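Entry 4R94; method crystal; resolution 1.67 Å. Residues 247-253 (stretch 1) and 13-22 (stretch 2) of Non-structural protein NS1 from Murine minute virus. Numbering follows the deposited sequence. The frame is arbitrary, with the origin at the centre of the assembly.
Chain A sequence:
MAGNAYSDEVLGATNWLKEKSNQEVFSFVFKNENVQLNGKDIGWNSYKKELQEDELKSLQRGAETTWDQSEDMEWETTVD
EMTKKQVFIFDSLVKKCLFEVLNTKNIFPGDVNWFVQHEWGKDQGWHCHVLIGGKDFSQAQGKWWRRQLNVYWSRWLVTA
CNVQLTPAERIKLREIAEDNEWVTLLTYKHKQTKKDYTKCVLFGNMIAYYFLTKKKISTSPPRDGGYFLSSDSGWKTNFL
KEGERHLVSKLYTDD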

# COMPACT_ATOMS: atom_id res chain seq x y z
N LEU A 247 20.00 4.70 -6.51
CA LEU A 247 20.50 5.81 -7.32
C LEU A 247 19.58 7.04 -7.24
O LEU A 247 20.06 8.17 -7.16
CB LEU A 247 20.67 5.41 -8.79
CG LEU A 247 21.84 4.51 -9.20
CD1 LEU A 247 21.85 4.40 -10.72
CD2 LEU A 247 23.15 5.08 -8.69
N VAL A 248 18.27 6.84 -7.28
CA VAL A 248 17.35 7.96 -7.11
C VAL A 248 17.56 8.71 -5.79
O VAL A 248 17.58 9.93 -5.77
CB VAL A 248 15.87 7.48 -7.20
CG1 VAL A 248 14.93 8.63 -6.82
CG2 VAL A 248 15.58 6.99 -8.60
N SER A 249 17.71 7.97 -4.69
CA SER A 249 17.98 8.59 -3.40
C SER A 249 19.25 9.41 -3.45
O SER A 249 19.29 10.53 -2.95
CB SER A 249 18.09 7.53 -2.30
OG SER A 249 16.87 6.82 -2.17
N LYS A 250 20.28 8.84 -4.07
CA LYS A 250 21.59 9.49 -4.16
C LYS A 250 21.51 10.80 -4.95
O LYS A 250 22.04 11.83 -4.52
CB LYS A 250 22.61 8.53 -4.79
CG LYS A 250 24.01 9.11 -4.97
CD LYS A 250 24.89 8.14 -5.76
CE LYS A 250 26.29 8.70 -5.96
NZ LYS A 250 26.98 8.94 -4.66
N LEU A 251 20.81 10.76 -6.08
CA LEU A 251 20.65 11.95 -6.92
C LEU A 251 19.74 12.99 -6.26
O LEU A 251 19.88 14.19 -6.49
CB LEU A 251 20.09 11.57 -8.29
CG LEU A 251 21.05 10.81 -9.21
CD1 LEU A 251 20.37 10.40 -10.51
CD2 LEU A 251 22.27 11.66 -9.49
N TYR A 252 18.80 12.52 -5.46
CA TYR A 252 17.80 13.40 -4.87
C TYR A 252 18.47 14.32 -3.86
O TYR A 252 18.04 15.45 -3.67
CB TYR A 252 16.70 12.56 -4.21
CG TYR A 252 15.51 13.30 -3.62
CD1 TYR A 252 15.54 13.78 -2.32
CD2 TYR A 252 14.33 13.43 -4.34
CE1 TYR A 252 14.45 14.43 -1.76
CE2 TYR A 252 13.23 14.07 -3.79
CZ TYR A 252 13.29 14.56 -2.50
OH TYR A 252 12.19 15.18 -1.96
N THR A 253 19.51 13.80 -3.23
CA THR A 253 20.29 14.54 -2.24
C THR A 253 21.25 15.51 -2.93
O THR A 253 20.82 16.40 -3.68
CB THR A 253 21.12 13.59 -1.34
OG1 THR A 253 20.36 12.42 -1.03
CG2 THR A 253 21.53 14.29 -0.05
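Stretch 2, residues 13-22: ATNWLKEKSN

Stretch 2 packs on stretch 1 as a helix against a helix, although no two touching residues are fewer than 231 positions apart in sequence. A helix that begins earlier in the chain runs through the first part of stretch 2, and K20, S21 and N22 lie outside it. The axis of this helix passes 9.3 Å from that of helix 247-252, and the two N-to-C directions make an angle of 53° (signed crossing angle -53°). The backbones come nearest where CA of V248 lies 5.4 Å from CA of T14; both CA-to-CB bonds there point toward the other stretch.

Y252 covers the most surface. Its CA-to-CB bond points sideways, but with chi1 at -176° (t) the end of the ring comes nearer to stretch 2 and lies against L17, K18 and S21. L17 meets the ring at its edge, with the backbone C of L17 3.6 Å from CE2 of Y252 and CB of L17 3.7 Å from the same CE2. Farther along, the hydroxyl OH of Y252 comes within 3.1 Å of CB of S21, whose CA-to-CB bond points toward stretch 1, and this hydroxyl is hydrogen-bonded elsewhere in the structure.

K18 lies over one face of that ring. Its CD stands 3.6 Å from the centroid of the Y252 ring in a CH-pi contact, and its NZ lies 4.0 Å from the same centroid, 28° off the ring normal, as a cation-pi partner. NZ of K18 also donates a hydrogen bond of 2.9 Å to O of Y252. Lysine suits an exposed place of this kind: its methylenes can cover an aromatic face while the charged end reaches a polar acceptor.

T14, second to Y252 in area covered, points toward stretch 1 with chi1 at -53° (m). Its CG2 packs 3.8 Å from CB of L251 and 3.7 Å from N of Y252, so the methyl fits against the helix backbone itself. OG1 of T14 lies 3.6 Å from CG1 of V248; its polar needs are met by a hydrogen bond elsewhere in the structure. A threonine can thus be buried here, offering a methyl to its neighbour without leaving its hydroxyl unpaired.

V248, buried and directed toward stretch 2, adds apolar packing: CG2 of V248 is 4.2 Å from CB of A13, and CG1 of V248 is 3.9 Å from CD1 of L17. Valine suits this buried site because its two methyls, having no polar group to satisfy, meet the equally apolar side chains of A13 and L17.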

# COMPACT_ATOMS: atom_id res chain seq x y z
N ALA A 13 12.37 9.97 -12.43
CA ALA A 13 11.83 9.70 -11.11
C ALA A 13 12.38 10.70 -10.07
O ALA A 13 11.62 11.24 -9.26
CB ALA A 13 12.15 8.27 -10.69
N THR A 14 13.68 10.94 -10.11
CA THR A 14 14.31 11.88 -9.19
C THR A 14 13.68 13.28 -9.31
O THR A 14 13.30 13.89 -8.31
CB THR A 14 15.83 11.98 -9.43
OG1 THR A 14 16.42 10.67 -9.41
CG2 THR A 14 16.49 12.84 -8.35
N ASN A 15 13.55 13.76 -10.54
CA ASN A 15 12.96 15.08 -10.78
C ASN A 15 11.51 15.18 -10.33
O ASN A 15 11.10 16.19 -9.76
CB ASN A 15 13.07 15.45 -12.26
CG ASN A 15 14.49 15.81 -12.67
OD1 ASN A 15 15.28 16.29 -11.85
ND2 ASN A 15 14.81 15.59 -13.94
N TRP A 16 10.73 14.14 -10.60
CA TRP A 16 9.33 14.11 -10.20
C TRP A 16 9.18 14.19 -8.68
O TRP A 16 8.32 14.92 -8.17
CB TRP A 16 8.67 12.84 -10.76
CG TRP A 16 7.19 12.71 -10.61
CD1 TRP A 16 6.22 13.20 -11.45
CD2 TRP A 16 6.49 11.98 -9.59
NE1 TRP A 16 4.97 12.85 -10.99
CE2 TRP A 16 5.11 12.09 -9.85
CE3 TRP A 16 6.91 11.24 -8.48
CZ2 TRP A 16 4.14 11.50 -9.04
CZ3 TRP A 16 5.95 10.66 -7.67
CH2 TRP A 16 4.58 10.79 -7.96
N LEU A 17 10.02 13.46 -7.96
CA LEU A 17 9.95 13.45 -6.50
C LEU A 17 10.45 14.77 -5.93
O LEU A 17 9.87 15.29 -4.97
CB LEU A 17 10.76 12.29 -5.92
CG LEU A 17 10.25 10.89 -6.21
CD1 LEU A 17 11.31 9.85 -5.83
CD2 LEU A 17 8.94 10.63 -5.47
N LYS A 18 11.50 15.32 -6.51
CA LYS A 18 12.06 16.57 -6.00
C LYS A 18 11.08 17.73 -6.17
O LYS A 18 10.98 18.60 -5.31
CB LYS A 18 13.40 16.89 -6.68
CG LYS A 18 14.27 17.85 -5.88
CD LYS A 18 14.72 17.20 -4.57
CE LYS A 18 15.63 18.11 -3.77
NZ LYS A 18 16.20 17.43 -2.57
N GLU A 19 10.33 17.73 -7.27
CA GLU A 19 9.30 18.74 -7.47
C GLU A 19 8.25 18.65 -6.37
O GLU A 19 7.58 19.63 -6.06
CB GLU A 19 8.63 18.59 -8.84
CG GLU A 19 9.43 19.17 -9.99
CD GLU A 19 8.70 19.06 -11.32
OE1 GLU A 19 7.68 18.35 -11.38
OE2 GLU A 19 9.15 19.69 -12.30
N LYS A 20 8.10 17.46 -5.79
CA LYS A 20 7.07 17.25 -4.78
C LYS A 20 7.69 17.05 -3.40
O LYS A 20 7.05 16.50 -2.50
CB LYS A 20 6.20 16.05 -5.16
CG LYS A 20 5.46 16.24 -6.48
CD LYS A 20 4.78 14.95 -6.93
CE LYS A 20 4.16 15.11 -8.30
NZ LYS A 20 5.24 15.38 -9.30
N SER A 21 8.92 17.53 -3.22
CA SER A 21 9.68 17.27 -2.00
C SER A 21 8.95 17.65 -0.74
O SER A 21 9.04 16.94 0.27
CB SER A 21 11.02 18.03 -2.04
OG SER A 21 10.78 19.41 -2.20
N ASN A 22 8.22 18.77 -0.81
CA ASN A 22 7.58 19.39 0.34
C ASN A 22 6.07 19.36 0.31
O ASN A 22 5.41 20.12 1.02
CB ASN A 22 8.04 20.85 0.45
CG ASN A 22 9.46 20.98 0.89
OD1 ASN A 22 10.38 20.58 0.16
ND2 ASN A 22 9.67 21.54 2.07